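Local coordinates for type-iv like pilin ttha1222 (Thermus thermophilus, PDB 5G2F), which is of unsettled function but, as a type IV-like competence pilin, probably takes part in the pilus-linked uptake of DNA during natural transformation, at residues 26-37 with 49-60; 3-12 with 66-76. All coordinates share one frame; numbering follows the deposited sequence.

Contact 1 of 2, residues 26-37 with 49-60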
loop_
_atom_site.group_PDB
_atom_site.type_symbol
_atom_site.label_atom_id
_atom_site.label_comp_id
_atom_site.label_asym_id
_atom_site.label_seq_id
_atom_site.Cartn_x
_atom_site.Cartn_y
_atom_site.Cartn_z
ATOM N N THR A 26 -1.496 18.356 13.624
ATOM C CA THR A 26 -2.608 17.555 14.070
ATOM C C THR A 26 -2.218 16.143 14.511
ATOM O O THR A 26 -2.958 15.519 15.261
ATOM C CB THR A 26 -3.693 17.406 12.982
ATOM O OG1 THR A 26 -3.230 16.542 11.943
ATOM C CG2 THR A 26 -4.076 18.713 12.365
ATOM N N GLY A 27 -1.104 15.652 13.990
ATOM C CA GLY A 27 -0.627 14.288 14.197
ATOM C C GLY A 27 -1.226 13.248 13.258
ATOM O O GLY A 27 -0.850 12.074 13.302
ATOM N N ALA A 28 -2.202 13.673 12.435
ATOM C CA ALA A 28 -2.982 12.740 11.666
ATOM C C ALA A 28 -2.109 12.083 10.616
ATOM O O ALA A 28 -1.231 12.723 10.049
ATOM C CB ALA A 28 -4.129 13.457 10.978
ATOM N N LEU A 29 -2.383 10.818 10.390
ATOM C CA LEU A 29 -1.690 9.970 9.391
ATOM C C LEU A 29 -2.549 9.721 8.197
ATOM O O LEU A 29 -3.771 9.720 8.326
ATOM C CB LEU A 29 -1.541 8.553 9.979
ATOM C CG LEU A 29 -0.800 8.322 11.265
ATOM C CD1 LEU A 29 -1.510 7.287 12.088
ATOM C CD2 LEU A 29 0.614 7.896 10.976
ATOM N N PRO A 30 -1.951 9.468 7.015
ATOM C CA PRO A 30 -2.821 8.934 5.946
ATOM C C PRO A 30 -3.187 7.504 6.297
ATOM O O PRO A 30 -2.331 6.678 6.620
ATOM C CB PRO A 30 -1.966 9.026 4.687
ATOM C CG PRO A 30 -0.572 9.238 5.172
ATOM C CD PRO A 30 -0.563 9.662 6.586
ATOM N N THR A 31 -4.466 7.211 6.259
ATOM C CA THR A 31 -4.996 5.954 6.800
ATOM C C THR A 31 -5.361 4.902 5.735
ATOM O O THR A 31 -6.034 3.924 6.022
ATOM C CB THR A 31 -6.249 6.304 7.677
ATOM O OG1 THR A 31 -7.185 6.975 6.855
ATOM C CG2 THR A 31 -5.870 7.147 8.830
ATOM N N HIS A 32 -4.904 5.068 4.496
ATOM C CA HIS A 32 -5.178 4.057 3.440
ATOM C C HIS A 32 -3.962 3.190 3.107
ATOM O O HIS A 32 -4.028 2.286 2.299
ATOM C CB HIS A 32 -5.750 4.750 2.225
ATOM C CG HIS A 32 -6.957 5.574 2.552
ATOM N ND1 HIS A 32 -8.186 5.011 2.834
ATOM C CD2 HIS A 32 -7.115 6.912 2.701
ATOM C CE1 HIS A 32 -9.055 5.969 3.110
ATOM N NE2 HIS A 32 -8.433 7.132 3.027
ATOM N N LEU A 33 -2.831 3.448 3.752
ATOM C CA LEU A 33 -1.654 2.584 3.512
ATOM C C LEU A 33 -1.743 1.400 4.497
ATOM O O LEU A 33 -1.283 1.499 5.652
ATOM C CB LEU A 33 -0.396 3.407 3.712
ATOM C CG LEU A 33 0.953 2.739 3.423
ATOM C CD1 LEU A 33 1.046 2.124 2.033
ATOM C CD2 LEU A 33 2.087 3.727 3.614
ATOM N N THR A 34 -2.371 0.310 4.065
ATOM C CA THR A 34 -2.737 -0.749 4.991
ATOM C C THR A 34 -1.904 -2.013 4.901
ATOM O O THR A 34 -2.162 -3.015 5.603
ATOM C CB THR A 34 -4.207 -1.137 4.798
ATOM O OG1 THR A 34 -4.420 -1.312 3.399
ATOM C CG2 THR A 34 -5.129 -0.042 5.341
ATOM N N ASP A 35 -0.953 -2.056 3.973
ATOM C CA ASP A 35 -0.044 -3.190 4.031
ATOM C C ASP A 35 1.366 -2.718 4.060
ATOM O O ASP A 35 1.699 -1.625 3.609
ATOM C CB ASP A 35 -0.239 -4.152 2.900
ATOM C CG ASP A 35 0.528 -3.716 1.667
ATOM O OD1 ASP A 35 -0.082 -2.917 0.951
ATOM O OD2 ASP A 35 1.733 -4.084 1.496
ATOM N N CYS A 36 2.199 -3.559 4.627
ATOM C CA CYS A 36 3.597 -3.242 4.775
ATOM C C CYS A 36 4.478 -4.344 4.188
ATOM O O CYS A 36 5.594 -4.539 4.628
ATOM C CB CYS A 36 3.930 -2.921 6.237
ATOM S SG CYS A 36 3.090 -3.878 7.514
ATOM N N LEU A 37 3.972 -5.070 3.192
ATOM C CA LEU A 37 4.849 -6.002 2.471
ATOM C C LEU A 37 5.798 -5.248 1.535
ATOM O O LEU A 37 6.882 -5.758 1.185
ATOM C CB LEU A 37 4.066 -7.049 1.692
ATOM C CG LEU A 37 3.372 -8.110 2.540
ATOM C CD1 LEU A 37 2.495 -8.973 1.652
ATOM C CD2 LEU A 37 4.361 -8.967 3.347
ATOM N N ALA A 49 3.625 -11.796 5.955
ATOM C CA ALA A 49 2.407 -11.010 5.906
ATOM C C ALA A 49 2.644 -9.778 6.804
ATOM O O ALA A 49 3.413 -9.860 7.765
ATOM C CB ALA A 49 1.207 -11.796 6.399
ATOM N N CYS A 50 2.079 -8.648 6.410
ATOM C CA CYS A 50 2.268 -7.405 7.129
ATOM C C CYS A 50 1.120 -6.451 6.844
ATOM O O CYS A 50 0.944 -6.004 5.715
ATOM C CB CYS A 50 3.616 -6.781 6.765
ATOM S SG CYS A 50 4.260 -5.512 7.904
ATOM N N THR A 51 0.341 -6.122 7.867
ATOM C CA THR A 51 -0.826 -5.270 7.686
ATOM C C THR A 51 -0.790 -4.132 8.695
ATOM O O THR A 51 -0.291 -4.311 9.827
ATOM C CB THR A 51 -2.166 -6.027 7.892
ATOM O OG1 THR A 51 -2.216 -6.517 9.217
ATOM C CG2 THR A 51 -2.282 -7.189 6.985
ATOM N N ILE A 52 -1.328 -2.993 8.290
ATOM C CA ILE A 52 -1.416 -1.840 9.174
ATOM C C ILE A 52 -2.883 -1.533 9.341
ATOM O O ILE A 52 -3.599 -1.400 8.341
ATOM C CB ILE A 52 -0.696 -0.607 8.593
ATOM C CG1 ILE A 52 0.762 -0.949 8.280
ATOM C CG2 ILE A 52 -0.833 0.572 9.563
ATOM C CD1 ILE A 52 1.446 0.049 7.323
ATOM N N THR A 53 -3.327 -1.458 10.580
ATOM C CA THR A 53 -4.683 -1.120 10.912
ATOM C C THR A 53 -4.704 0.248 11.593
ATOM O O THR A 53 -4.023 0.454 12.619
ATOM C CB THR A 53 -5.274 -2.184 11.860
ATOM O OG1 THR A 53 -5.265 -3.462 11.205
ATOM C CG2 THR A 53 -6.731 -1.856 12.275
ATOM N N TYR A 54 -5.541 1.161 11.089
ATOM C CA TYR A 54 -5.703 2.463 11.741
ATOM C C TYR A 54 -6.953 2.469 12.621
ATOM O O TYR A 54 -8.059 2.216 12.135
ATOM C CB TYR A 54 -5.736 3.583 10.677
ATOM C CG TYR A 54 -4.519 3.577 9.789
ATOM C CD1 TYR A 54 -4.421 2.725 8.651
ATOM C CD2 TYR A 54 -3.415 4.326 10.117
ATOM C CE1 TYR A 54 -3.275 2.689 7.862
ATOM C CE2 TYR A 54 -2.275 4.311 9.336
ATOM C CZ TYR A 54 -2.195 3.502 8.209
ATOM O OH TYR A 54 -1.046 3.468 7.458
ATOM N N LEU A 55 -6.763 2.703 13.931
ATOM C CA LEU A 55 -7.830 2.691 14.892
ATOM C C LEU A 55 -8.527 4.024 14.948
ATOM O O LEU A 55 -9.651 4.121 15.430
ATOM C CB LEU A 55 -7.295 2.349 16.297
ATOM C CG LEU A 55 -6.601 0.982 16.368
ATOM C CD1 LEU A 55 -5.944 0.836 17.734
ATOM C CD2 LEU A 55 -7.533 -0.163 16.059
ATOM N N ASN A 56 -7.830 5.046 14.482
ATOM C CA ASN A 56 -8.351 6.407 14.369
ATOM C C ASN A 56 -7.298 7.156 13.532
ATOM O O ASN A 56 -6.394 6.521 12.983
ATOM C CB ASN A 56 -8.603 6.989 15.756
ATOM C CG ASN A 56 -7.380 6.913 16.656
ATOM O OD1 ASN A 56 -6.376 7.564 16.420
ATOM N ND2 ASN A 56 -7.475 6.104 17.731
ATOM N N ALA A 57 -7.363 8.473 13.450
ATOM C CA ALA A 57 -6.379 9.226 12.631
ATOM C C ALA A 57 -4.977 9.237 13.208
ATOM O O ALA A 57 -4.033 9.575 12.527
ATOM C CB ALA A 57 -6.872 10.658 12.454
ATOM N N LEU A 58 -4.844 8.938 14.509
ATOM C CA LEU A 58 -3.538 8.981 15.132
ATOM C C LEU A 58 -2.894 7.599 15.343
ATOM O O LEU A 58 -1.690 7.497 15.246
ATOM C CB LEU A 58 -3.594 9.638 16.507
ATOM C CG LEU A 58 -3.976 11.118 16.616
ATOM C CD1 LEU A 58 -3.981 11.508 18.096
ATOM C CD2 LEU A 58 -3.021 11.952 15.815
ATOM N N ASP A 59 -3.684 6.590 15.658
ATOM C CA ASP A 59 -3.174 5.347 16.233
ATOM C C ASP A 59 -3.270 4.209 15.221
ATOM O O ASP A 59 -4.271 4.024 14.582
ATOM C CB ASP A 59 -3.967 4.910 17.510
ATOM C CG ASP A 59 -3.971 5.940 18.620
ATOM O OD1 ASP A 59 -2.960 6.687 18.803
ATOM O OD2 ASP A 59 -5.016 5.954 19.320
ATOM N N TYR A 60 -2.212 3.419 15.148
ATOM C CA TYR A 60 -2.183 2.271 14.260
ATOM C C TYR A 60 -1.638 1.046 14.978
ATOM O O TYR A 60 -0.960 1.152 16.022
ATOM C CB TYR A 60 -1.321 2.546 12.992
ATOM C CG TYR A 60 0.074 2.986 13.257
ATOM C CD1 TYR A 60 1.102 2.065 13.465
ATOM C CD2 TYR A 60 0.387 4.319 13.386
ATOM C CE1 TYR A 60 2.387 2.480 13.747
ATOM C CE2 TYR A 60 1.683 4.734 13.639
ATOM C CZ TYR A 60 2.674 3.821 13.809
ATOM O OH TYR A 60 3.949 4.219 14.167
#
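Y54 and L33, C36 and C50 join the connecting loop of the pilin fold, which follows helix 3-19, to the outer strand 47-54. The covalent evidence is the disulfide C36-C50, with chi3 at -91°. The C36 side chain also packs on I62 of strand 60-66 and V14 of helix 3-19.

In the backbone, D35 and T51 form a single beta bridge, framed by I52 N to T34 O (2.8 Å) and C36 N to C50 O (3.0 Å). Farther on, L29 N gives a bond to A57 O, 3.0 Å long.

At the Y54-Y60 end, L29 CD1 lies 4.0 Å from Y54 CD2 and 3.8 Å from Y60 CD2. E19 holds the Y60 hydroxyl. D35 OD2 accepts from L37 N in an Asx turn, and OD1 is salt-bridged to R12 of the second subunit.

The Y54 ring is fixed from two sides. Its CG, opposite the carbonyl carbon and beside the backbone N, turns the ring towards T31. T31 CA makes a CH-pi contact over one face, 3.7 Å from the ring centroid and 7° off the normal, while Y54 OH donates to L33 O at 2.7 Å, tilted 23° from the carbonyl plane.

Contact 2 of 2, residues 3-12 with 66-76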
loop_
_atom_site.group_PDB
_atom_site.type_symbol
_atom_site.label_atom_id
_atom_site.label_comp_id
_atom_site.label_asym_id
_atom_site.label_seq_id
_atom_site.Cartn_x
_atom_site.Cartn_y
_atom_site.Cartn_z
ATOM N N ASN A 3 15.618 -14.626 13.142
ATOM C CA ASN A 3 14.452 -14.221 12.341
ATOM C C ASN A 3 13.467 -13.377 13.131
ATOM O O ASN A 3 12.942 -12.405 12.604
ATOM C CB ASN A 3 13.715 -15.438 11.787
ATOM C CG ASN A 3 14.405 -16.041 10.578
ATOM O OD1 ASN A 3 15.026 -15.349 9.795
ATOM N ND2 ASN A 3 14.314 -17.348 10.449
ATOM N N LEU A 4 13.194 -13.776 14.370
ATOM C CA LEU A 4 12.333 -12.979 15.211
ATOM C C LEU A 4 12.929 -11.591 15.317
ATOM O O LEU A 4 12.227 -10.596 15.131
ATOM C CB LEU A 4 12.166 -13.603 16.596
ATOM C CG LEU A 4 11.377 -12.714 17.576
ATOM C CD1 LEU A 4 9.972 -12.370 17.074
ATOM C CD2 LEU A 4 11.312 -13.376 18.955
ATOM N N ALA A 5 14.230 -11.500 15.579
ATOM C CA ALA A 5 14.870 -10.179 15.623
ATOM C C ALA A 5 14.751 -9.420 14.302
ATOM O O ALA A 5 14.490 -8.208 14.312
ATOM C CB ALA A 5 16.319 -10.272 16.064
ATOM N N ALA A 6 14.897 -10.110 13.174
ATOM C CA ALA A 6 14.821 -9.425 11.884
ATOM C C ALA A 6 13.411 -8.909 11.644
ATOM O O ALA A 6 13.223 -7.804 11.134
ATOM C CB ALA A 6 15.275 -10.341 10.745
ATOM N N GLY A 7 12.411 -9.700 12.022
ATOM C CA GLY A 7 11.006 -9.292 11.832
ATOM C C GLY A 7 10.654 -8.139 12.736
ATOM O O GLY A 7 10.015 -7.182 12.312
ATOM N N GLN A 8 11.096 -8.225 13.991
ATOM C CA GLN A 8 10.921 -7.127 14.927
ATOM C C GLN A 8 11.533 -5.824 14.451
ATOM O O GLN A 8 10.878 -4.773 14.465
ATOM C CB GLN A 8 11.489 -7.496 16.294
ATOM C CG GLN A 8 10.649 -8.500 17.067
ATOM C CD GLN A 8 11.337 -9.008 18.334
ATOM O OE1 GLN A 8 12.567 -9.142 18.380
ATOM N NE2 GLN A 8 10.547 -9.324 19.362
ATOM N N SER A 9 12.773 -5.891 13.999
ATOM C CA SER A 9 13.453 -4.735 13.438
ATOM C C SER A 9 12.691 -4.145 12.238
ATOM O O SER A 9 12.551 -2.919 12.107
ATOM C CB SER A 9 14.902 -5.153 13.086
ATOM O OG SER A 9 15.628 -4.088 12.498
ATOM N N TYR A 10 12.160 -4.995 11.365
ATOM C CA TYR A 10 11.374 -4.511 10.221
ATOM C C TYR A 10 10.124 -3.771 10.650
ATOM O O TYR A 10 9.838 -2.674 10.179
ATOM C CB TYR A 10 10.994 -5.675 9.305
ATOM C CG TYR A 10 10.245 -5.257 8.097
ATOM C CD1 TYR A 10 10.884 -4.530 7.086
ATOM C CD2 TYR A 10 8.901 -5.534 7.955
ATOM C CE1 TYR A 10 10.197 -4.112 5.969
ATOM C CE2 TYR A 10 8.202 -5.120 6.835
ATOM C CZ TYR A 10 8.862 -4.434 5.824
ATOM O OH TYR A 10 8.154 -3.983 4.710
ATOM N N VAL A 11 9.398 -4.352 11.618
ATOM C CA VAL A 11 8.181 -3.725 12.134
ATOM C C VAL A 11 8.495 -2.359 12.723
ATOM O O VAL A 11 7.753 -1.425 12.486
ATOM C CB VAL A 11 7.466 -4.658 13.148
ATOM C CG1 VAL A 11 6.365 -3.920 13.878
ATOM C CG2 VAL A 11 6.896 -5.860 12.394
ATOM N N ARG A 12 9.590 -2.247 13.481
ATOM C CA ARG A 12 9.963 -0.968 14.054
ATOM C C ARG A 12 10.277 0.043 12.967
ATOM O O ARG A 12 9.923 1.217 13.091
ATOM C CB ARG A 12 11.139 -1.087 15.024
ATOM C CG ARG A 12 10.740 -1.790 16.318
ATOM C CD ARG A 12 11.800 -1.621 17.405
ATOM N NE ARG A 12 11.400 -2.238 18.686
ATOM C CZ ARG A 12 10.495 -1.725 19.527
ATOM N NH1 ARG A 12 9.886 -0.561 19.268
ATOM N NH2 ARG A 12 10.227 -2.363 20.666
ATOM N N LEU A 66 5.542 -14.105 10.765
ATOM C CA LEU A 66 6.895 -14.525 10.509
ATOM C C LEU A 66 6.933 -16.027 10.284
ATOM O O LEU A 66 6.245 -16.807 10.956
ATOM C CB LEU A 66 7.800 -14.200 11.697
ATOM C CG LEU A 66 7.722 -12.790 12.271
ATOM C CD1 LEU A 66 8.701 -12.625 13.422
ATOM C CD2 LEU A 66 7.994 -11.769 11.170
ATOM N N ASP A 67 7.736 -16.467 9.344
ATOM C CA ASP A 67 8.002 -17.912 9.358
ATOM C C ASP A 67 9.444 -18.250 9.725
ATOM O O ASP A 67 10.372 -17.488 9.469
ATOM C CB ASP A 67 7.553 -18.637 8.086
ATOM C CG ASP A 67 8.353 -18.270 6.902
ATOM O OD1 ASP A 67 9.084 -17.263 6.973
ATOM O OD2 ASP A 67 8.266 -19.017 5.904
ATOM N N GLY A 68 9.606 -19.417 10.334
ATOM C CA GLY A 68 10.912 -19.892 10.751
ATOM C C GLY A 68 11.496 -19.042 11.868
ATOM O O GLY A 68 12.718 -18.958 12.043
ATOM N N ALA A 69 10.612 -18.452 12.658
ATOM C CA ALA A 69 11.021 -17.556 13.726
ATOM C C ALA A 69 10.588 -18.090 15.089
ATOM O O ALA A 69 9.674 -18.912 15.187
ATOM C CB ALA A 69 10.424 -16.171 13.500
ATOM N N ALA A 70 11.240 -17.604 16.138
ATOM C CA ALA A 70 10.905 -18.021 17.508
ATOM C C ALA A 70 9.472 -17.642 17.923
ATOM O O ALA A 70 8.920 -18.214 18.863
ATOM C CB ALA A 70 11.911 -17.440 18.492
ATOM N N LEU A 71 8.893 -16.642 17.260
ATOM C CA LEU A 71 7.447 -16.376 17.348
ATOM C C LEU A 71 6.847 -16.350 15.935
ATOM O O LEU A 71 7.553 -16.149 14.959
ATOM C CB LEU A 71 7.119 -15.049 18.072
ATOM C CG LEU A 71 6.845 -14.885 19.558
ATOM C CD1 LEU A 71 8.030 -15.350 20.374
ATOM C CD2 LEU A 71 6.523 -13.426 19.851
ATOM N N LYS A 72 5.534 -16.512 15.850
ATOM C CA LYS A 72 4.829 -16.599 14.584
ATOM C C LYS A 72 4.298 -15.219 14.164
ATOM O O LYS A 72 4.265 -14.891 12.993
ATOM C CB LYS A 72 3.652 -17.579 14.709
ATOM C CG LYS A 72 2.756 -17.676 13.472
ATOM C CD LYS A 72 3.573 -18.026 12.230
ATOM C CE LYS A 72 2.739 -18.159 10.963
ATOM N NZ LYS A 72 3.601 -18.661 9.857
ATOM N N LYS A 73 3.872 -14.439 15.134
ATOM C CA LYS A 73 3.278 -13.138 14.866
ATOM C C LYS A 73 3.914 -12.069 15.769
ATOM O O LYS A 73 4.175 -12.307 16.953
ATOM C CB LYS A 73 1.778 -13.220 15.123
ATOM C CG LYS A 73 0.997 -12.143 14.403
ATOM C CD LYS A 73 -0.490 -12.204 14.723
ATOM C CE LYS A 73 -1.227 -11.034 14.093
ATOM N NZ LYS A 73 -2.700 -11.122 14.265
ATOM N N VAL A 74 4.195 -10.905 15.213
ATOM C CA VAL A 74 4.560 -9.777 16.035
ATOM C C VAL A 74 3.584 -8.635 15.810
ATOM O O VAL A 74 3.095 -8.423 14.691
ATOM C CB VAL A 74 5.987 -9.288 15.860
ATOM C CG1 VAL A 74 6.939 -10.367 16.358
ATOM C CG2 VAL A 74 6.272 -8.927 14.430
ATOM N N VAL A 75 3.305 -7.902 16.892
ATOM C CA VAL A 75 2.339 -6.823 16.855
ATOM C C VAL A 75 2.934 -5.564 17.504
ATOM O O VAL A 75 3.428 -5.619 18.629
ATOM C CB VAL A 75 1.069 -7.248 17.610
ATOM C CG1 VAL A 75 0.020 -6.153 17.598
ATOM C CG2 VAL A 75 0.510 -8.516 17.031
ATOM N N TYR A 76 2.916 -4.446 16.770
ATOM C CA TYR A 76 3.312 -3.132 17.272
ATOM C C TYR A 76 2.086 -2.269 17.392
ATOM O O TYR A 76 1.306 -2.178 16.447
ATOM C CB TYR A 76 4.325 -2.443 16.354
ATOM C CG TYR A 76 4.736 -1.099 16.844
ATOM C CD1 TYR A 76 5.677 -0.941 17.847
ATOM C CD2 TYR A 76 4.112 0.028 16.384
ATOM C CE1 TYR A 76 5.992 0.310 18.354
ATOM C CE2 TYR A 76 4.474 1.281 16.816
ATOM C CZ TYR A 76 5.416 1.427 17.802
ATOM O OH TYR A 76 5.692 2.677 18.274
HETATM O O HOH W 1 13.665 -16.538 15.742
#
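The helix-on-sheet core of the pilin fold is built here, where L4, G7 and V11 of helix 3-19 meet V74, Y76 and the turn that precedes strand 73-77. The axes of helix 3-12 and strand 73-76 approach to 9.2 Å and cross at -27°, so the two run roughly the same way.

L4 carries the largest share of the interface on the helix. With CG opposite the backbone N (chi1 174°) the chain leans onto the strand side, and chi2 parts the two methyls: CD1 lies 3.7 Å from V74 CG1 and also touches L66 CD1 and L71 CB, whereas CD2 reaches A70 CB. One helical turn on, G7 brings its CA to 4.0 Å from L66 CD2; a beta carbon modelled there would clash with that methyl. V11 splits its branches likewise, CG2 against V74 CG2 and CG1 at 3.5 Å from Y76 CB.

Polar contacts gather at the start of the helix. N3 ND2 donates to G68 O over 2.8 Å at 170°; the acceptor lies in the N3 amide plane, yet the donor sits well above the G68 carbonyl plane. Replacing N3 by a leucine would probably leave G68 O without this donor and the turn less firmly held to the helix. Beside it, one water accepts from both L4 N and A70 N (2.7 Å to the latter).

Around the interface, Q8, V11, R12 and Y76 all touch L83 of strand 82-83, and the Q8 amide donates to T84 O. V11 and V74 both pack on A64 of strand 60-66, and Y10 meets V47 and C50 of strand 47-54; with V11 on V74 and Y76 of strand 73-77, the helix thus touches all four strands.

How the contacts relate
The centres of the two contacts lie 19 Å apart, on opposite sides of the chain's centre, yet both reach the same four-stranded antiparallel sheet. Along the chain contact 1 falls wholly between the two halves of contact 2: segment 3-12 comes first, then 26-37 and 49-60, and finally 66-76. Contact 2 thus brings helix 3-19 onto strand 73-77, while contact 1 ties the intervening loop to the sheet's outer strand. They meet directly where Y10 OH probably hydrogen-bonds C36 O (2.6 Å) and where Y60 CE1 packs on Y76 CE2 (3.9 Å). The disulfide loop, the helix and the sheet are thus packed together through Y10 and the Y60-Y76 pair.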